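Long-range contacts in ribonucleoside triphosphate reductase (Lactobacillus leichmannii, PDB 1L1L), which catalyses the adenosylcobalamin-dependent reduction of ribonucleoside triphosphates to 2'-deoxyribonucleoside triphosphates, working as an allosterically regulated monomer: residues 113-117 against 453-457; 398-402 against 463-469; 151-156 against 457-461; 448-452 against 536-541. One frame throughout, in Å; residues are numbered along the deposited sequence.

All four contacts draw on residues 448-469 and their surroundings. Contacts 1 and 3 share W457, and their centres are about 9 Å apart. Between them D114 OD2 lies 2.8 Å from E156 OE2, so one of these carboxylates may carry a proton. Contacts 2 and 3 sit at the two ends of helix 458-467. Contacts 2 and 4 have centres about 12 Å apart and are joined by a probable hydrogen bond from S541 OG to R468 O. Contacts 3 and 4 do not touch; their nearest atoms are about 7 Å apart. Contact 1 lies closest in sequence to the C119-C419 disulfide, probably the redox-active pair of this reductase, and N117 bonds to C419 O.

Contact 1: 113-117 against 453-457; sequences GDSLN and SPYDW
D114 carries most of this contact and meets 453-457 with both backbone and side chain. Its backbone N donates a nearly straight hydrogen bond to P454 O (2.9 Å, 171°). The carboxylate then reaches along the next residues. OD1 accepts from D456 N at 3.0 Å, and the donor sits above the carboxylate plane. The same oxygen lies tight against Y455, 3.1 Å from ring atom CD2. OD2 comes within 3.6 Å of D456 OD2; K159 forms salt bridges with both aspartates and probably offsets their like charges.

G113 lies beside the D114 N to P454 O bond. Its CA is 3.4 Å from P454 O. D114 opens a type I beta turn that closes at N117 and leads into strand 119-123, a strand of the ten-stranded alpha-beta barrel. On the other side W457 is the N-cap of helix 458-467. The contact thus ties the entry to a barrel strand to the start of a helix.

Y455 is the second large element. Its CB leaves away from the turn, but with CG anti to the carbonyl carbon (chi1 -71°) the ring turns back so that its end comes nearer the turn. The OH lies 2.9 Å from N117 OD1, which sits at the ring edge near its plane. The ring and the N117 amide are turned 37° apart. A water accepts from N117 ND2 at 2.8 Å and lies 2.6 Å from Y455 OH.

Contact 2: 398-402 against 463-469; sequences IDGDV and IIQKNRR
D399 and R469 form the buried one of two salt bridges between the 398-402 loop and residues 463-469. The guanidinium grips the carboxylate end-on with two nitrogens. NH1 donates to OD2 of D399 at 3.0 Å and 174°, and NH2 donates to OD1 of D399 at 3.1 Å. Both oxygens use their syn lone pairs. The two flat groups are only 17° from coplanar, and the pair of hydrogen bonds holds them nearly so. Further charges surround the pair: K543 also bridges to D399, and E417 takes R469 NE. The mixed charges probably keep both groups ionised.

The second bridge lies nearer the surface. K466 runs out extended, with CG anti to its own backbone N (chi1 176°), and its NZ comes to 2.6 Å from D401 OD1. It arrives on the syn side of that oxygen, somewhat out of the carboxylate plane.

In fold terms, D399 to V402 form a type I beta turn that hands over to strand 402-405. The partner segment is the last turn of helix 458-467 and the two residues after it; R468 leaves helical geometry with positive phi, and the chain heads for strand 471-474. The bridges join the turn before strand 402-405 to this helix end and the residues that follow.

A water adds a polar link. It donates to D401 OD1 at 2.8 Å and to N467 OD1 at 2.6 Å.

Carbon atoms add little, and what they add is methyls against polar ends. I463 CD1 approaches D401 OD1 at 4.1 Å, and V402 CG2 lies 4.2 Å from R469 NH2.

Contact 3: 151-156 against 457-461; sequences SFLFDE and WEISR. Unlike the reference sequence in segment 151-156: F152 (reference Cys).
The W457 indole is the tight part of this contact, packed against helix 148-158. F152 comes over one indole face with its ring edge. Its CD1 lies 3.6 Å from W457 CD2. The pair is T-shaped, with the F152 ring and the five-membered ring of W457 4.8 Å apart at their centroids and their planes at 68°. CG of F152 is anti to the backbone N (chi1 180°), which sends the ring along the helix flank onto the indole. F152 CA adds an off-centre CH-pi contact, 4.2 Å from the centroid of the six-membered ring.

At the indole edge the bonding is polar. W457 NE1 donates to D155 OD2 at 3.0 Å and 158°. The acceptor lies near the ring plane and offers its anti lone pair. Together with F152 on the face, this bond probably limits rotation of the indole. The D155 carboxylate is itself positioned by salt bridges to R224 and K159. E156 OE2 lies 3.5 Å from W457 CD1.

Helix 148-158 connects strands 119-123 and 162-166, parallel neighbours in the sheet. It is thus the helix of a beta-alpha-beta crossover in the alpha-beta barrel. Helix 458-467 meets it mainly through its N-cap residue, W457, and less through S460 in the first turn.

Away from the indole the packing is looser. S460 OG reaches the F152 ring edge, 3.7 Å from CE1, but its bonding partner is G416 O. I459 belongs to the more open side. It is partly exposed, and its side chain comes no closer than 4.7 Å to residues 151-156.

Contact 4: 448-452 against 536-541; sequences KRVTF and LGCNES
K448 reaches from helix 436-450 into the loop after helix 512-536. Its CB points toward that loop. CG is anti to the backbone N (chi1 -162°), and the chain then bends at chi2 (77°). Beyond the bend CD passes 3.7 Å from S541 OG. CE lies against the sulfur of C538, 3.5 Å from SG. NZ then donates to N539 O at 2.9 Å, in the carbonyl plane and on a lone pair. S541 OG is also near, 3.0 Å from NZ. The main charge partner of NZ is D529 on helix 512-536. S541 OG is bonded to D529 as well, besides its tie to R468. The buried ammonium thus sits in a polar pocket of carbonyl, hydroxyl and carboxylate oxygens.

F452, four residues on and past the helix, makes an apolar patch that shares C538 with K448. Its CE1 meets L536 CD1 at 3.8 Å. Its CZ meets C538 CB at 3.9 Å, close to the ring plane. The C538 sulfur lies at the ring edge, 5.3 Å from the centroid, in a Cys sulfur-aromatic contact. R468 makes a cation-pi contact with the same ring.

The loop takes its course from a Schellman motif. G537, with positive phi, is its C-prime residue, and C538 N bonds back to S533 O. The chain then turns past K448 toward strand 545-546. The contact therefore lies where the C-terminal ends of helices 436-450 and 512-536 meet, with the end of helix 458-467 alongside and R449 packed on helix 48-60.

Contact 1: 113-117 against 453-457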
# COMPACT_ATOMS: atom_id res chain seq x y z
N GLY A 113 -0.35 -17.60 -4.04
CA GLY A 113 -0.49 -16.75 -5.21
C GLY A 113 -0.75 -15.30 -4.81
O GLY A 113 -1.22 -15.04 -3.71
N ASP A 114 -0.43 -14.37 -5.71
CA ASP A 114 -0.61 -12.94 -5.47
C ASP A 114 0.26 -12.42 -4.32
O ASP A 114 0.21 -11.23 -4.00
CB ASP A 114 -2.07 -12.61 -5.12
CG ASP A 114 -3.08 -13.12 -6.14
OD1 ASP A 114 -2.73 -13.31 -7.32
OD2 ASP A 114 -4.25 -13.30 -5.75
N SER A 115 1.06 -13.29 -3.71
CA SER A 115 1.88 -12.89 -2.56
C SER A 115 2.92 -11.79 -2.74
O SER A 115 3.41 -11.25 -1.74
CB SER A 115 2.55 -14.13 -1.95
OG SER A 115 3.43 -14.76 -2.88
N LEU A 116 3.25 -11.44 -3.98
CA LEU A 116 4.26 -10.41 -4.23
C LEU A 116 3.72 -9.02 -4.56
O LEU A 116 4.50 -8.08 -4.74
CB LEU A 116 5.21 -10.85 -5.36
CG LEU A 116 6.04 -12.11 -5.08
CD1 LEU A 116 6.73 -12.58 -6.36
CD2 LEU A 116 7.06 -11.81 -3.98
N ASN A 117 2.40 -8.88 -4.64
CA ASN A 117 1.78 -7.59 -4.92
C ASN A 117 0.97 -7.17 -3.69
O ASN A 117 0.23 -7.99 -3.15
CB ASN A 117 0.87 -7.69 -6.15
CG ASN A 117 1.59 -8.26 -7.36
OD1 ASN A 117 1.66 -9.48 -7.53
ND2 ASN A 117 2.15 -7.38 -8.19
N SER A 453 4.79 -14.02 -11.77
CA SER A 453 4.51 -14.82 -10.59
C SER A 453 3.10 -15.42 -10.68
O SER A 453 2.32 -15.05 -11.55
CB SER A 453 4.64 -13.97 -9.32
OG SER A 453 3.85 -12.80 -9.40
N PRO A 454 2.76 -16.37 -9.79
CA PRO A 454 1.44 -17.01 -9.80
C PRO A 454 0.33 -16.08 -9.28
O PRO A 454 0.48 -15.48 -8.22
CB PRO A 454 1.61 -18.21 -8.88
CG PRO A 454 3.11 -18.45 -8.86
CD PRO A 454 3.64 -17.05 -8.82
N TYR A 455 -0.76 -15.96 -10.03
CA TYR A 455 -1.90 -15.14 -9.61
C TYR A 455 -3.15 -16.00 -9.52
O TYR A 455 -3.44 -16.76 -10.44
CB TYR A 455 -2.13 -13.98 -10.58
CG TYR A 455 -1.07 -12.90 -10.52
CD1 TYR A 455 0.01 -12.91 -11.40
CD2 TYR A 455 -1.13 -11.88 -9.57
CE1 TYR A 455 1.01 -11.94 -11.34
CE2 TYR A 455 -0.13 -10.89 -9.49
CZ TYR A 455 0.94 -10.93 -10.39
OH TYR A 455 1.95 -9.99 -10.34
N ASP A 456 -3.90 -15.87 -8.43
CA ASP A 456 -5.10 -16.68 -8.21
C ASP A 456 -6.36 -16.32 -9.00
O ASP A 456 -7.17 -17.19 -9.30
CB ASP A 456 -5.47 -16.69 -6.72
CG ASP A 456 -4.37 -17.26 -5.84
OD1 ASP A 456 -3.65 -18.19 -6.27
OD2 ASP A 456 -4.24 -16.79 -4.70
N TRP A 457 -6.54 -15.05 -9.34
CA TRP A 457 -7.74 -14.65 -10.07
C TRP A 457 -7.56 -14.54 -11.57
O TRP A 457 -6.59 -13.95 -12.06
CB TRP A 457 -8.27 -13.33 -9.52
CG TRP A 457 -8.66 -13.43 -8.11
CD1 TRP A 457 -7.84 -13.37 -7.02
CD2 TRP A 457 -9.98 -13.67 -7.60
NE1 TRP A 457 -8.56 -13.55 -5.87
CE2 TRP A 457 -9.88 -13.74 -6.20
CE3 TRP A 457 -11.24 -13.83 -8.20
CZ2 TRP A 457 -10.99 -13.97 -5.38
CZ3 TRP A 457 -12.34 -14.06 -7.38
CH2 TRP A 457 -12.20 -14.13 -5.99
O HOH W 1 -2.20 -19.69 -5.05
O HOH W 2 2.25 -11.82 -6.72
O HOH W 3 2.55 -7.58 -11.00

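Contact 2: 398-402 against 463-469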
# COMPACT_ATOMS: atom_id res chain seq x y z
N ILE A 398 -4.68 5.49 -24.14
CA ILE A 398 -3.38 4.87 -23.89
C ILE A 398 -3.50 3.93 -22.68
O ILE A 398 -2.86 2.87 -22.65
CB ILE A 398 -2.29 5.95 -23.64
CG1 ILE A 398 -0.91 5.30 -23.63
CG2 ILE A 398 -2.56 6.69 -22.34
CD1 ILE A 398 0.23 6.29 -23.48
N ASP A 399 -4.32 4.31 -21.71
CA ASP A 399 -4.58 3.50 -20.52
C ASP A 399 -6.11 3.44 -20.40
O ASP A 399 -6.69 3.76 -19.35
CB ASP A 399 -3.99 4.17 -19.26
CG ASP A 399 -3.37 3.17 -18.28
OD1 ASP A 399 -3.80 1.99 -18.24
OD2 ASP A 399 -2.44 3.57 -17.54
N GLY A 400 -6.76 3.03 -21.48
CA GLY A 400 -8.21 2.95 -21.53
C GLY A 400 -8.94 1.98 -20.62
O GLY A 400 -10.16 2.08 -20.49
N ASP A 401 -8.24 1.04 -20.00
CA ASP A 401 -8.91 0.08 -19.12
C ASP A 401 -8.90 0.54 -17.65
O ASP A 401 -9.39 -0.17 -16.78
CB ASP A 401 -8.24 -1.29 -19.21
CG ASP A 401 -8.56 -2.01 -20.51
OD1 ASP A 401 -7.85 -2.99 -20.84
OD2 ASP A 401 -9.53 -1.61 -21.20
N VAL A 402 -8.34 1.71 -17.39
CA VAL A 402 -8.27 2.24 -16.03
C VAL A 402 -9.64 2.59 -15.47
O VAL A 402 -10.41 3.30 -16.10
CB VAL A 402 -7.38 3.50 -15.97
CG1 VAL A 402 -7.48 4.14 -14.59
CG2 VAL A 402 -5.93 3.14 -16.28
N ILE A 463 -5.54 -9.30 -17.29
CA ILE A 463 -5.16 -7.90 -17.36
C ILE A 463 -3.64 -7.70 -17.28
O ILE A 463 -3.08 -6.85 -17.97
CB ILE A 463 -5.83 -7.07 -16.23
CG1 ILE A 463 -5.56 -5.59 -16.45
CG2 ILE A 463 -5.29 -7.48 -14.87
CD1 ILE A 463 -6.12 -5.07 -17.76
N ILE A 464 -2.98 -8.48 -16.44
CA ILE A 464 -1.53 -8.38 -16.29
C ILE A 464 -0.83 -8.82 -17.58
O ILE A 464 0.16 -8.20 -18.02
CB ILE A 464 -1.03 -9.24 -15.12
CG1 ILE A 464 -1.55 -8.67 -13.80
CG2 ILE A 464 0.48 -9.28 -15.10
CD1 ILE A 464 -1.27 -9.54 -12.63
N GLN A 465 -1.35 -9.89 -18.19
CA GLN A 465 -0.80 -10.41 -19.43
C GLN A 465 -0.84 -9.31 -20.49
O GLN A 465 0.09 -9.15 -21.28
CB GLN A 465 -1.64 -11.60 -19.91
CG GLN A 465 -1.33 -12.07 -21.32
CD GLN A 465 0.08 -12.61 -21.48
OE1 GLN A 465 0.46 -13.58 -20.81
NE2 GLN A 465 0.86 -12.00 -22.36
N LYS A 466 -1.91 -8.54 -20.48
CA LYS A 466 -2.09 -7.47 -21.44
C LYS A 466 -1.31 -6.21 -21.09
O LYS A 466 -0.82 -5.52 -21.98
CB LYS A 466 -3.58 -7.14 -21.58
CG LYS A 466 -3.89 -5.96 -22.48
CD LYS A 466 -5.39 -5.71 -22.52
CE LYS A 466 -5.70 -4.39 -23.19
NZ LYS A 466 -7.16 -4.06 -23.09
N ASN A 467 -1.18 -5.91 -19.79
CA ASN A 467 -0.49 -4.70 -19.35
C ASN A 467 0.97 -4.81 -18.89
O ASN A 467 1.78 -3.96 -19.23
CB ASN A 467 -1.28 -4.00 -18.24
CG ASN A 467 -2.58 -3.40 -18.73
OD1 ASN A 467 -2.81 -3.29 -19.94
ND2 ASN A 467 -3.43 -2.99 -17.80
N ARG A 468 1.29 -5.84 -18.12
CA ARG A 468 2.66 -6.00 -17.61
C ARG A 468 3.09 -4.69 -16.96
O ARG A 468 4.24 -4.28 -17.07
CB ARG A 468 3.62 -6.35 -18.76
CG ARG A 468 3.32 -7.68 -19.43
CD ARG A 468 3.57 -8.85 -18.50
NE ARG A 468 3.25 -10.12 -19.14
CZ ARG A 468 3.32 -11.30 -18.54
NH1 ARG A 468 3.71 -11.39 -17.28
NH2 ARG A 468 2.99 -12.41 -19.21
N ARG A 469 2.15 -4.04 -16.29
CA ARG A 469 2.41 -2.76 -15.65
C ARG A 469 3.48 -2.83 -14.55
O ARG A 469 3.53 -3.76 -13.76
CB ARG A 469 1.10 -2.19 -15.05
CG ARG A 469 1.16 -0.71 -14.72
CD ARG A 469 -0.03 -0.27 -13.84
NE ARG A 469 -1.31 -0.48 -14.51
CZ ARG A 469 -1.85 0.37 -15.38
NH1 ARG A 469 -1.22 1.49 -15.69
NH2 ARG A 469 -3.02 0.08 -15.93
O HOH W 4 -5.17 -2.23 -20.50

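Contact 3: 151-156 against 457-461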
# COMPACT_ATOMS: atom_id res chain seq x y z
N SER A 151 -15.63 -10.73 -2.80
CA SER A 151 -14.77 -11.88 -2.53
C SER A 151 -13.34 -11.54 -2.91
O SER A 151 -12.39 -11.93 -2.21
CB SER A 151 -15.24 -13.10 -3.34
OG SER A 151 -16.49 -13.56 -2.87
N PHE A 152 -13.19 -10.82 -4.02
CA PHE A 152 -11.87 -10.41 -4.51
C PHE A 152 -11.23 -9.51 -3.46
O PHE A 152 -10.09 -9.73 -3.03
CB PHE A 152 -12.00 -9.64 -5.82
CG PHE A 152 -10.68 -9.18 -6.38
CD1 PHE A 152 -9.90 -10.05 -7.14
CD2 PHE A 152 -10.17 -7.93 -6.06
CE1 PHE A 152 -8.63 -9.68 -7.58
CE2 PHE A 152 -8.90 -7.54 -6.49
CZ PHE A 152 -8.13 -8.42 -7.24
N LEU A 153 -11.97 -8.48 -3.04
CA LEU A 153 -11.46 -7.56 -2.03
C LEU A 153 -11.12 -8.28 -0.73
O LEU A 153 -10.04 -8.06 -0.16
CB LEU A 153 -12.49 -6.45 -1.77
CG LEU A 153 -12.17 -5.46 -0.65
CD1 LEU A 153 -12.41 -4.06 -1.14
CD2 LEU A 153 -13.04 -5.77 0.54
N PHE A 154 -12.03 -9.14 -0.26
CA PHE A 154 -11.86 -9.90 0.98
C PHE A 154 -10.57 -10.75 0.91
O PHE A 154 -9.76 -10.77 1.83
CB PHE A 154 -13.08 -10.82 1.15
CG PHE A 154 -13.27 -11.39 2.55
CD1 PHE A 154 -12.45 -11.02 3.61
CD2 PHE A 154 -14.31 -12.29 2.79
CE1 PHE A 154 -12.65 -11.53 4.88
CE2 PHE A 154 -14.52 -12.81 4.07
CZ PHE A 154 -13.69 -12.43 5.12
N ASP A 155 -10.39 -11.42 -0.22
CA ASP A 155 -9.23 -12.29 -0.41
C ASP A 155 -7.90 -11.51 -0.37
O ASP A 155 -7.02 -11.82 0.44
CB ASP A 155 -9.38 -13.07 -1.72
CG ASP A 155 -8.30 -14.12 -1.91
OD1 ASP A 155 -7.97 -14.81 -0.93
OD2 ASP A 155 -7.79 -14.25 -3.05
N GLU A 156 -7.77 -10.50 -1.21
CA GLU A 156 -6.54 -9.71 -1.25
C GLU A 156 -6.28 -9.04 0.09
O GLU A 156 -5.13 -8.89 0.51
CB GLU A 156 -6.61 -8.68 -2.38
CG GLU A 156 -6.74 -9.29 -3.77
CD GLU A 156 -5.71 -10.39 -4.05
OE1 GLU A 156 -4.57 -10.30 -3.53
OE2 GLU A 156 -6.05 -11.34 -4.79
N TRP A 457 -6.54 -15.05 -9.34
CA TRP A 457 -7.74 -14.65 -10.07
C TRP A 457 -7.56 -14.54 -11.57
O TRP A 457 -6.59 -13.95 -12.06
CB TRP A 457 -8.27 -13.33 -9.52
CG TRP A 457 -8.66 -13.43 -8.11
CD1 TRP A 457 -7.84 -13.37 -7.02
CD2 TRP A 457 -9.98 -13.67 -7.60
NE1 TRP A 457 -8.56 -13.55 -5.87
CE2 TRP A 457 -9.88 -13.74 -6.20
CE3 TRP A 457 -11.24 -13.83 -8.20
CZ2 TRP A 457 -10.99 -13.97 -5.38
CZ3 TRP A 457 -12.34 -14.06 -7.38
CH2 TRP A 457 -12.20 -14.13 -5.99
N GLU A 458 -8.53 -15.09 -12.29
CA GLU A 458 -8.48 -15.06 -13.74
C GLU A 458 -8.37 -13.65 -14.28
O GLU A 458 -7.53 -13.37 -15.13
CB GLU A 458 -9.73 -15.71 -14.34
CG GLU A 458 -9.67 -15.78 -15.85
CD GLU A 458 -10.94 -16.30 -16.47
OE1 GLU A 458 -11.97 -15.58 -16.42
OE2 GLU A 458 -10.92 -17.43 -17.01
N ILE A 459 -9.21 -12.75 -13.77
CA ILE A 459 -9.20 -11.38 -14.24
C ILE A 459 -7.84 -10.70 -14.06
O ILE A 459 -7.45 -9.86 -14.87
CB ILE A 459 -10.30 -10.55 -13.54
CG1 ILE A 459 -10.39 -9.17 -14.18
CG2 ILE A 459 -10.02 -10.46 -12.04
CD1 ILE A 459 -11.54 -8.33 -13.67
N SER A 460 -7.13 -11.05 -12.99
CA SER A 460 -5.82 -10.47 -12.74
C SER A 460 -4.80 -11.01 -13.75
O SER A 460 -4.01 -10.25 -14.32
CB SER A 460 -5.35 -10.79 -11.31
OG SER A 460 -6.26 -10.29 -10.34
N ARG A 461 -4.84 -12.32 -13.98
CA ARG A 461 -3.92 -12.94 -14.94
C ARG A 461 -4.07 -12.30 -16.32
O ARG A 461 -3.08 -11.93 -16.96
CB ARG A 461 -4.18 -14.45 -15.05
CG ARG A 461 -3.79 -15.25 -13.80
CD ARG A 461 -3.69 -16.75 -14.09
NE ARG A 461 -4.98 -17.36 -14.41
CZ ARG A 461 -5.75 -17.99 -13.53
NH1 ARG A 461 -5.37 -18.11 -12.26
NH2 ARG A 461 -6.91 -18.51 -13.92

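Contact 4: 448-452 against 536-541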
# COMPACT_ATOMS: atom_id res chain seq x y z
N LYS A 448 9.30 -6.20 -13.73
CA LYS A 448 8.83 -6.98 -14.86
C LYS A 448 8.71 -8.46 -14.50
O LYS A 448 7.77 -9.14 -14.91
CB LYS A 448 9.78 -6.83 -16.05
CG LYS A 448 9.17 -7.25 -17.37
CD LYS A 448 8.23 -6.16 -17.88
CE LYS A 448 7.49 -6.60 -19.12
NZ LYS A 448 6.85 -5.44 -19.79
N ARG A 449 9.68 -8.97 -13.75
CA ARG A 449 9.66 -10.37 -13.37
C ARG A 449 8.48 -10.70 -12.46
O ARG A 449 7.82 -11.73 -12.63
CB ARG A 449 10.98 -10.77 -12.71
CG ARG A 449 12.09 -11.11 -13.74
CD ARG A 449 13.28 -11.84 -13.08
NE ARG A 449 14.02 -10.98 -12.15
CZ ARG A 449 14.85 -10.01 -12.52
NH1 ARG A 449 15.06 -9.75 -13.81
NH2 ARG A 449 15.46 -9.28 -11.60
N VAL A 450 8.20 -9.83 -11.49
CA VAL A 450 7.08 -10.08 -10.59
C VAL A 450 5.82 -10.39 -11.40
O VAL A 450 4.99 -11.21 -10.99
CB VAL A 450 6.84 -8.85 -9.67
CG1 VAL A 450 5.55 -9.02 -8.88
CG2 VAL A 450 8.00 -8.69 -8.71
N THR A 451 5.67 -9.76 -12.57
CA THR A 451 4.49 -10.00 -13.40
C THR A 451 4.36 -11.43 -13.92
O THR A 451 3.35 -11.78 -14.55
CB THR A 451 4.43 -9.04 -14.61
OG1 THR A 451 5.42 -9.40 -15.58
CG2 THR A 451 4.67 -7.61 -14.16
N PHE A 452 5.37 -12.27 -13.69
CA PHE A 452 5.28 -13.66 -14.13
C PHE A 452 5.03 -14.60 -12.95
O PHE A 452 5.05 -15.82 -13.10
CB PHE A 452 6.56 -14.09 -14.87
CG PHE A 452 6.71 -13.48 -16.24
CD1 PHE A 452 7.26 -12.21 -16.39
CD2 PHE A 452 6.28 -14.16 -17.37
CE1 PHE A 452 7.38 -11.63 -17.65
CE2 PHE A 452 6.40 -13.59 -18.64
CZ PHE A 452 6.95 -12.33 -18.78
N LEU A 536 12.17 -11.54 -23.42
CA LEU A 536 11.19 -12.45 -22.85
C LEU A 536 10.06 -12.77 -23.81
O LEU A 536 9.41 -13.81 -23.70
CB LEU A 536 10.61 -11.84 -21.57
CG LEU A 536 11.60 -11.65 -20.42
CD1 LEU A 536 10.86 -11.12 -19.20
CD2 LEU A 536 12.27 -12.98 -20.10
N GLY A 537 9.83 -11.86 -24.75
CA GLY A 537 8.77 -12.07 -25.73
C GLY A 537 7.38 -11.75 -25.21
O GLY A 537 6.39 -12.29 -25.71
N CYS A 538 7.28 -10.88 -24.20
CA CYS A 538 5.98 -10.50 -23.63
C CYS A 538 5.64 -9.08 -24.05
O CYS A 538 6.41 -8.43 -24.76
CB CYS A 538 6.03 -10.55 -22.11
SG CYS A 538 7.07 -9.24 -21.39
N ASN A 539 4.49 -8.59 -23.60
CA ASN A 539 4.07 -7.23 -23.91
C ASN A 539 4.90 -6.22 -23.13
O ASN A 539 5.40 -6.53 -22.05
CB ASN A 539 2.60 -7.04 -23.56
CG ASN A 539 1.69 -7.87 -24.44
OD1 ASN A 539 1.67 -7.68 -25.65
ND2 ASN A 539 0.95 -8.79 -23.83
N GLU A 540 5.07 -5.03 -23.69
CA GLU A 540 5.83 -3.99 -23.02
C GLU A 540 4.90 -3.38 -21.97
O GLU A 540 3.69 -3.34 -22.18
CB GLU A 540 6.26 -2.91 -24.02
CG GLU A 540 6.96 -3.48 -25.25
CD GLU A 540 7.63 -2.42 -26.10
OE1 GLU A 540 7.05 -1.32 -26.26
OE2 GLU A 540 8.75 -2.68 -26.62
N SER A 541 5.46 -2.94 -20.85
CA SER A 541 4.67 -2.34 -19.78
C SER A 541 3.82 -1.16 -20.26
O SER A 541 4.36 -0.21 -20.84
CB SER A 541 5.60 -1.87 -18.66
OG SER A 541 6.31 -2.96 -18.11